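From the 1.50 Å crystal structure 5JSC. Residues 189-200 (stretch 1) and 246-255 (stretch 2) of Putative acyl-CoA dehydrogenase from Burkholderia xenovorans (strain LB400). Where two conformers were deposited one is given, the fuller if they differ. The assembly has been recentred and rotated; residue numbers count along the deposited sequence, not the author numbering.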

# COMPACT_ATOMS: atom_id res chain seq x y z
N VAL C 189 21.92 -33.05 -3.84
CA VAL C 189 21.99 -32.46 -5.18
C VAL C 189 20.85 -33.01 -6.02
O VAL C 189 20.66 -34.23 -6.08
CB VAL C 189 23.34 -32.75 -5.85
CG1 VAL C 189 23.41 -32.12 -7.25
CG2 VAL C 189 24.50 -32.27 -4.99
N PHE C 190 20.13 -32.12 -6.69
CA PHE C 190 19.07 -32.53 -7.61
C PHE C 190 19.58 -32.36 -9.03
O PHE C 190 20.16 -31.32 -9.37
CB PHE C 190 17.80 -31.71 -7.37
CG PHE C 190 17.26 -31.89 -5.98
CD1 PHE C 190 17.76 -31.13 -4.93
CD2 PHE C 190 16.31 -32.86 -5.71
CE1 PHE C 190 17.31 -31.31 -3.64
CE2 PHE C 190 15.84 -33.04 -4.42
CZ PHE C 190 16.34 -32.27 -3.38
N ALA C 191 19.41 -33.40 -9.85
CA ALA C 191 20.01 -33.42 -11.18
C ALA C 191 19.06 -34.09 -12.15
O ALA C 191 18.23 -34.92 -11.76
CB ALA C 191 21.37 -34.15 -11.18
N ARG C 192 19.21 -33.75 -13.43
CA ARG C 192 18.34 -34.32 -14.46
C ARG C 192 18.88 -35.68 -14.89
O ARG C 192 19.95 -35.78 -15.50
CB ARG C 192 18.24 -33.39 -15.67
CG ARG C 192 17.34 -33.97 -16.76
CD ARG C 192 16.96 -32.91 -17.82
NE ARG C 192 16.44 -31.72 -17.14
CZ ARG C 192 15.22 -31.62 -16.62
NH1 ARG C 192 14.35 -32.62 -16.74
NH2 ARG C 192 14.87 -30.52 -15.98
N THR C 193 18.12 -36.74 -14.60
CA THR C 193 18.45 -38.08 -15.06
C THR C 193 17.67 -38.48 -16.31
O THR C 193 18.06 -39.45 -16.97
CB THR C 193 18.21 -39.10 -13.94
OG1 THR C 193 16.95 -38.83 -13.31
CG2 THR C 193 19.32 -39.02 -12.91
N GLY C 194 16.59 -37.78 -16.65
CA GLY C 194 15.99 -37.89 -17.96
C GLY C 194 14.90 -38.92 -18.14
O GLY C 194 14.60 -39.28 -19.29
N GLU C 195 14.28 -39.40 -17.06
CA GLU C 195 13.25 -40.43 -17.19
C GLU C 195 12.08 -39.95 -18.04
O GLU C 195 11.44 -40.75 -18.73
CB GLU C 195 12.74 -40.85 -15.81
CG GLU C 195 13.65 -41.81 -15.07
CD GLU C 195 14.95 -41.17 -14.58
OE1 GLU C 195 15.90 -41.93 -14.32
OE2 GLU C 195 15.02 -39.93 -14.46
N ALA C 196 11.80 -38.66 -17.99
CA ALA C 196 10.69 -38.03 -18.70
C ALA C 196 10.96 -36.53 -18.69
O ALA C 196 11.86 -36.07 -17.98
CB ALA C 196 9.34 -38.38 -18.05
N PRO C 197 10.23 -35.75 -19.48
CA PRO C 197 10.56 -34.32 -19.59
C PRO C 197 10.36 -33.55 -18.29
O PRO C 197 9.53 -33.91 -17.44
CB PRO C 197 9.61 -33.81 -20.67
CG PRO C 197 9.30 -35.03 -21.49
CD PRO C 197 9.24 -36.15 -20.51
N GLY C 198 11.15 -32.49 -18.15
CA GLY C 198 10.86 -31.47 -17.14
C GLY C 198 10.88 -32.01 -15.73
O GLY C 198 11.82 -32.68 -15.30
N ALA C 199 9.81 -31.71 -14.98
CA ALA C 199 9.72 -32.08 -13.57
C ALA C 199 9.68 -33.59 -13.34
O ALA C 199 9.81 -34.02 -12.19
CB ALA C 199 8.48 -31.44 -12.94
N ARG C 200 9.50 -34.39 -14.38
CA ARG C 200 9.48 -35.84 -14.22
C ARG C 200 10.80 -36.49 -14.61
O ARG C 200 10.86 -37.72 -14.74
CB ARG C 200 8.31 -36.43 -15.02
CG ARG C 200 6.96 -35.90 -14.54
CD ARG C 200 5.77 -36.66 -15.12
NE ARG C 200 5.66 -36.49 -16.56
CZ ARG C 200 5.76 -37.48 -17.45
NH1 ARG C 200 5.97 -38.72 -17.04
NH2 ARG C 200 5.64 -37.22 -18.74
N ALA C 246 13.46 -42.93 -5.77
CA ALA C 246 13.51 -43.62 -7.04
C ALA C 246 13.97 -42.68 -8.15
O ALA C 246 13.78 -41.46 -8.08
CB ALA C 246 12.13 -44.18 -7.39
N PRO C 247 14.59 -43.23 -9.20
CA PRO C 247 14.99 -42.40 -10.34
C PRO C 247 13.79 -41.66 -10.91
O PRO C 247 12.71 -42.24 -11.12
CB PRO C 247 15.56 -43.42 -11.34
CG PRO C 247 16.00 -44.56 -10.49
CD PRO C 247 15.00 -44.64 -9.37
N GLY C 248 13.97 -40.37 -11.15
CA GLY C 248 12.90 -39.56 -11.68
C GLY C 248 11.94 -39.00 -10.66
O GLY C 248 11.03 -38.25 -11.04
N GLU C 249 12.10 -39.33 -9.38
CA GLU C 249 11.22 -38.84 -8.33
C GLU C 249 11.86 -37.72 -7.51
O GLU C 249 11.38 -37.39 -6.42
CB GLU C 249 10.80 -40.00 -7.42
N GLY C 250 12.92 -37.10 -8.03
CA GLY C 250 13.64 -36.10 -7.26
C GLY C 250 12.92 -34.77 -7.13
O GLY C 250 13.09 -34.07 -6.13
N PHE C 251 12.10 -34.40 -8.13
CA PHE C 251 11.41 -33.11 -8.07
C PHE C 251 10.45 -33.07 -6.90
O PHE C 251 10.44 -32.11 -6.12
CB PHE C 251 10.68 -32.85 -9.39
CG PHE C 251 9.99 -31.52 -9.45
CD1 PHE C 251 10.67 -30.40 -9.89
CD2 PHE C 251 8.66 -31.39 -9.08
CE1 PHE C 251 10.04 -29.16 -9.94
CE2 PHE C 251 8.03 -30.16 -9.13
CZ PHE C 251 8.72 -29.05 -9.56
N LYS C 252 9.63 -34.11 -6.74
CA LYS C 252 8.69 -34.15 -5.62
C LYS C 252 9.42 -34.16 -4.29
O LYS C 252 8.94 -33.56 -3.32
CB LYS C 252 7.77 -35.36 -5.74
CG LYS C 252 6.70 -35.18 -6.78
CD LYS C 252 5.81 -36.40 -6.88
CE LYS C 252 4.81 -36.26 -8.01
NZ LYS C 252 4.10 -37.54 -8.25
N LEU C 253 10.58 -34.82 -4.22
CA LEU C 253 11.35 -34.81 -2.98
C LEU C 253 11.83 -33.40 -2.64
O LEU C 253 11.73 -32.96 -1.48
CB LEU C 253 12.53 -35.77 -3.09
CG LEU C 253 13.31 -36.01 -1.80
CD1 LEU C 253 12.38 -36.50 -0.69
CD2 LEU C 253 14.44 -37.00 -2.05
N ALA C 254 12.33 -32.66 -3.63
CA ALA C 254 12.72 -31.28 -3.40
C ALA C 254 11.53 -30.46 -2.92
O ALA C 254 11.64 -29.69 -1.95
CB ALA C 254 13.29 -30.66 -4.68
N MET C 255 10.38 -30.61 -3.59
CA MET C 255 9.21 -29.83 -3.21
C MET C 255 8.74 -30.17 -1.80
O MET C 255 8.35 -29.28 -1.04
CB MET C 255 8.08 -30.05 -4.21
CG MET C 255 8.42 -29.59 -5.62
SD MET C 255 8.77 -27.82 -5.68
CE MET C 255 10.52 -27.81 -6.00
O HOH W 1 11.50 -35.54 -11.02

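Strand 189-192 runs roughly antiparallel to helix 250-255 (149° between their directions, axes 9.2 Å apart at closest approach), and no direct hydrogen bond joins the two stretches; packing and one water hold them together. Phe-190 points its side chain at the helix. Ala-254 CB lies over one face of the Phe-190 ring, 3.8 Å from its centroid, a CH-pi contact, while Phe-190 CE2 also comes within 3.4 Å of Gly-250 O. Arg-192 turns to its own stretch, Arg-192 NH1 donating to Gly-198 O (2.9 Å) and so tying the strand end to the following loop. Thr-193 OG1 donates to Glu-195 OE2 (2.5 Å), which helps hold the carboxylate beside the type II turn 246-249. There Glu-195 OE1 touches Pro-247 CB (3.3 Å), and Glu-195 OE2 lies 3.5 Å from Gly-248 N at an angle too poor for a hydrogen bond. A CB on Gly-248 would sit 3.2 Å from Glu-195 CG. Ala-199 CB lies over one face of the Phe-251 ring, 3.7 Å from the Phe-251 centroid, a second CH-pi contact. Water 1 lies within hydrogen-bonding reach of Ala-199 O (2.6 Å) and Gly-248 O (2.8 Å), though it has more acceptors in reach than protons, and accepts from Phe-251 N (3.2 Å), bridging loop, turn and helix start.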